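Local coordinates for PE family protein PE8 (Mycobacterium tuberculosis, PDB 5XFS), which promotes survival of mycobacteria inside macrophages by regulating the host's inflammatory cytokine production and inhibiting late apoptosis, at residues Leu16-Gly27 with Gln75-Gly86. Sequence-based numbering, arbitrary orientation.
Sequences LTAAAAQLGTIG and QAMHDMFVNTLG
Leu85 lies against the backbone of Ala20, where the two long antiparallel helices of the PE domain, 13-36 and 51-87, pack at the end where the modelled chain begins and stops. The short segments 16-27 and 75-86 run at 160° to each other with their axes 8.6 Å apart, a close spacing suited to the alanines and glycines on this face. With CG anti to the backbone N (chi1 173°), Leu85 extends its two methyls across the interface and splits them: CD2 comes 3.5 Å from Ala20 N, beside the CB of Ala19, while CD1 goes to the tip of Leu16, 3.8 Å from its CD2. Next to it Ala20 CB rests 3.9 Å from Gly86 CA; the CA atoms of this pair are 5.1 Å apart, the closest between the segments, consistent with two such small residues.

One turn back along helix 51-87, Val82 divides its methyls between residues one turn apart on the opposing helix: CG1 faces Ala20 O, and CG2 meets both the CB and the carbonyl oxygen of Leu23. The delta methyl CD1 of Leu23 reaches the edge of the Phe81 ring, a looser touch at 4.4 Å from CE2. Beyond Val82, His78 points its imidazole at helix 13-36, beside Gly27, whose CA approaches NE2 to 3.5 Å.

Farther out, a chain of another protein borders the pair. An aromatic side chain of that chain hydrogen-bonds His78 ND1 and meets the imidazole with the planes inclined at about 35°, so His78 contacts helix 13-36 and the partner alike; Leu16 and Leu23 also pack on that chain. Next to ND1, the CE1 corner of the ring is turned to helix 13-36, 3.1 Å from Leu23 O, which lies at the ring edge, in its plane.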
loop_
_atom_site.group_PDB
_atom_site.type_symbol
_atom_site.label_atom_id
_atom_site.label_comp_id
_atom_site.label_asym_id
_atom_site.label_seq_id
_atom_site.Cartn_x
_atom_site.Cartn_y
_atom_site.Cartn_z
ATOM N N LEU A 16 -8.415 27.369 61.576
ATOM C CA LEU A 16 -9.371 26.536 60.866
ATOM C C LEU A 16 -9.921 27.332 59.701
ATOM O O LEU A 16 -9.591 27.063 58.553
ATOM C CB LEU A 16 -10.500 26.094 61.787
ATOM C CG LEU A 16 -10.372 24.680 62.353
ATOM C CD1 LEU A 16 -11.538 24.359 63.268
ATOM C CD2 LEU A 16 -10.284 23.663 61.231
ATOM N N THR A 17 -10.754 28.324 59.998
ATOM C CA THR A 17 -11.323 29.170 58.954
ATOM C C THR A 17 -10.267 29.617 57.946
ATOM O O THR A 17 -10.590 29.836 56.773
ATOM C CB THR A 17 -12.022 30.370 59.587
ATOM O OG1 THR A 17 -11.285 30.784 60.744
ATOM C CG2 THR A 17 -13.448 29.995 60.001
ATOM N N ALA A 18 -9.007 29.745 58.368
ATOM C CA ALA A 18 -7.934 29.996 57.409
ATOM C C ALA A 18 -7.808 28.842 56.424
ATOM O O ALA A 18 -7.821 29.046 55.205
ATOM C CB ALA A 18 -6.609 30.227 58.136
ATOM N N ALA A 19 -7.689 27.613 56.939
ATOM C CA ALA A 19 -7.629 26.445 56.063
ATOM C C ALA A 19 -8.887 26.309 55.216
ATOM O O ALA A 19 -8.838 25.749 54.114
ATOM C CB ALA A 19 -7.413 25.179 56.892
ATOM N N ALA A 20 -10.021 26.804 55.715
ATOM C CA ALA A 20 -11.245 26.829 54.921
ATOM C C ALA A 20 -11.065 27.679 53.673
ATOM O O ALA A 20 -11.253 27.206 52.545
ATOM C CB ALA A 20 -12.402 27.370 55.758
ATOM N N ALA A 21 -10.700 28.949 53.866
ATOM C CA ALA A 21 -10.604 29.879 52.749
ATOM C C ALA A 21 -9.416 29.549 51.852
ATOM O O ALA A 21 -9.516 29.641 50.621
ATOM C CB ALA A 21 -10.519 31.312 53.278
ATOM N N GLN A 22 -8.281 29.162 52.438
ATOM C CA GLN A 22 -7.134 28.797 51.615
ATOM C C GLN A 22 -7.467 27.621 50.704
ATOM O O GLN A 22 -7.058 27.593 49.540
ATOM C CB GLN A 22 -5.928 28.480 52.502
ATOM C CG GLN A 22 -5.049 27.330 52.003
ATOM C CD GLN A 22 -3.780 27.157 52.831
ATOM O OE1 GLN A 22 -2.804 27.892 52.657
ATOM N NE2 GLN A 22 -3.789 26.182 53.735
ATOM N N LEU A 23 -8.232 26.653 51.205
ATOM C CA LEU A 23 -8.588 25.502 50.388
ATOM C C LEU A 23 -9.746 25.775 49.437
ATOM O O LEU A 23 -10.017 24.950 48.554
ATOM C CB LEU A 23 -8.916 24.314 51.290
ATOM C CG LEU A 23 -7.625 23.645 51.756
ATOM C CD1 LEU A 23 -7.894 22.489 52.667
ATOM C CD2 LEU A 23 -6.834 23.206 50.524
ATOM N N GLY A 24 -10.441 26.894 49.599
ATOM C CA GLY A 24 -11.502 27.234 48.677
ATOM C C GLY A 24 -10.945 27.927 47.457
ATOM O O GLY A 24 -11.471 27.781 46.349
ATOM N N THR A 25 -9.866 28.687 47.667
ATOM C CA THR A 25 -9.141 29.338 46.583
ATOM C C THR A 25 -8.277 28.352 45.796
ATOM O O THR A 25 -7.841 28.664 44.680
ATOM C CB THR A 25 -8.288 30.493 47.145
ATOM O OG1 THR A 25 -8.027 31.449 46.114
ATOM C CG2 THR A 25 -6.959 30.006 47.690
ATOM N N ILE A 26 -8.034 27.167 46.353
ATOM C CA ILE A 26 -7.358 26.115 45.611
ATOM C C ILE A 26 -8.364 25.348 44.765
ATOM O O ILE A 26 -8.025 24.831 43.689
ATOM C CB ILE A 26 -6.612 25.203 46.599
ATOM C CG1 ILE A 26 -5.439 25.955 47.231
ATOM C CG2 ILE A 26 -6.127 23.941 45.917
ATOM C CD1 ILE A 26 -4.427 26.463 46.201
ATOM N N GLY A 27 -9.614 25.268 45.230
ATOM C CA GLY A 27 -10.645 24.610 44.453
ATOM C C GLY A 27 -11.172 25.478 43.340
ATOM O O GLY A 27 -11.562 24.967 42.285
ATOM N N GLN A 75 -15.658 18.069 42.437
ATOM C CA GLN A 75 -15.644 19.408 43.016
ATOM C C GLN A 75 -16.797 19.652 43.972
ATOM O O GLN A 75 -16.648 20.366 44.952
ATOM C CB GLN A 75 -15.614 20.468 41.926
ATOM C CG GLN A 75 -14.306 20.515 41.167
ATOM C CD GLN A 75 -13.172 21.023 42.016
ATOM O OE1 GLN A 75 -13.237 22.116 42.556
ATOM N NE2 GLN A 75 -12.124 20.233 42.134
ATOM N N ALA A 76 -17.953 19.079 43.678
ATOM C CA ALA A 76 -19.101 19.225 44.569
ATOM C C ALA A 76 -18.780 18.701 45.958
ATOM O O ALA A 76 -19.171 19.302 46.966
ATOM C CB ALA A 76 -20.312 18.499 43.990
ATOM N N MET A 77 -18.051 17.588 46.030
ATOM C CA MET A 77 -17.709 16.990 47.313
ATOM C C MET A 77 -16.533 17.696 47.970
ATOM O O MET A 77 -16.444 17.724 49.200
ATOM C CB MET A 77 -17.440 15.499 47.123
ATOM C CG MET A 77 -16.403 14.888 48.025
ATOM S SD MET A 77 -16.467 13.093 47.883
ATOM C CE MET A 77 -18.134 12.757 48.472
ATOM N N HIS A 78 -15.640 18.290 47.183
ATOM C CA HIS A 78 -14.711 19.264 47.747
ATOM C C HIS A 78 -15.457 20.463 48.335
ATOM O O HIS A 78 -15.083 20.979 49.399
ATOM C CB HIS A 78 -13.716 19.711 46.682
ATOM C CG HIS A 78 -13.108 21.049 46.961
ATOM N ND1 HIS A 78 -12.024 21.216 47.795
ATOM C CD2 HIS A 78 -13.422 22.284 46.500
ATOM C CE1 HIS A 78 -11.697 22.495 47.839
ATOM N NE2 HIS A 78 -12.532 23.166 47.064
ATOM N N ASP A 79 -16.524 20.910 47.660
ATOM C CA ASP A 79 -17.310 22.029 48.164
ATOM C C ASP A 79 -17.943 21.711 49.510
ATOM O O ASP A 79 -18.156 22.625 50.324
ATOM C CB ASP A 79 -18.386 22.417 47.152
ATOM C CG ASP A 79 -17.858 23.322 46.037
ATOM O OD1 ASP A 79 -16.734 23.865 46.182
ATOM O OD2 ASP A 79 -18.570 23.481 45.015
ATOM N N MET A 80 -18.246 20.428 49.769
ATOM C CA MET A 80 -18.804 20.056 51.065
ATOM C C MET A 80 -17.755 20.097 52.149
ATOM O O MET A 80 -18.053 20.465 53.290
ATOM C CB MET A 80 -19.406 18.658 51.039
ATOM C CG MET A 80 -20.833 18.586 50.658
ATOM S SD MET A 80 -21.024 16.931 50.050
ATOM C CE MET A 80 -22.768 16.670 50.167
ATOM N N PHE A 81 -16.540 19.676 51.828
ATOM C CA PHE A 81 -15.537 19.584 52.874
ATOM C C PHE A 81 -15.054 20.962 53.280
ATOM O O PHE A 81 -14.727 21.187 54.449
ATOM C CB PHE A 81 -14.374 18.704 52.426
ATOM C CG PHE A 81 -13.188 18.787 53.327
ATOM C CD1 PHE A 81 -13.233 18.272 54.604
ATOM C CD2 PHE A 81 -12.028 19.401 52.911
ATOM C CE1 PHE A 81 -12.133 18.368 55.451
ATOM C CE2 PHE A 81 -10.929 19.493 53.759
ATOM C CZ PHE A 81 -10.984 18.973 55.023
ATOM N N VAL A 82 -15.043 21.900 52.337
ATOM C CA VAL A 82 -14.632 23.260 52.656
ATOM C C VAL A 82 -15.722 23.964 53.444
ATOM O O VAL A 82 -15.441 24.765 54.342
ATOM C CB VAL A 82 -14.273 24.009 51.365
ATOM C CG1 VAL A 82 -14.478 25.500 51.534
ATOM C CG2 VAL A 82 -12.836 23.701 50.996
ATOM N N ASN A 83 -16.985 23.658 53.136
ATOM C CA ASN A 83 -18.094 24.135 53.960
ATOM C C ASN A 83 -18.025 23.540 55.357
ATOM O O ASN A 83 -18.001 24.263 56.357
ATOM C CB ASN A 83 -19.421 23.775 53.304
ATOM C CG ASN A 83 -20.576 23.974 54.231
ATOM O OD1 ASN A 83 -20.733 25.047 54.806
ATOM N ND2 ASN A 83 -21.401 22.958 54.378
ATOM N N THR A 84 -17.965 22.219 55.423
ATOM C CA THR A 84 -17.941 21.515 56.692
ATOM C C THR A 84 -16.740 21.870 57.552
ATOM O O THR A 84 -16.866 22.006 58.755
ATOM C CB THR A 84 -17.975 19.997 56.467
ATOM O OG1 THR A 84 -19.328 19.578 56.277
ATOM C CG2 THR A 84 -17.392 19.258 57.648
ATOM N N LEU A 85 -15.581 22.025 56.941
ATOM C CA LEU A 85 -14.407 22.411 57.698
ATOM C C LEU A 85 -14.619 23.827 58.208
ATOM O O LEU A 85 -14.271 24.157 59.331
ATOM C CB LEU A 85 -13.171 22.350 56.810
ATOM C CG LEU A 85 -11.864 22.869 57.395
ATOM C CD1 LEU A 85 -11.124 21.745 58.090
ATOM C CD2 LEU A 85 -11.009 23.459 56.291
ATOM N N GLY A 86 -15.186 24.659 57.347
ATOM C CA GLY A 86 -15.490 26.045 57.639
ATOM C C GLY A 86 -16.515 26.224 58.733
ATOM O O GLY A 86 -16.432 27.149 59.531
#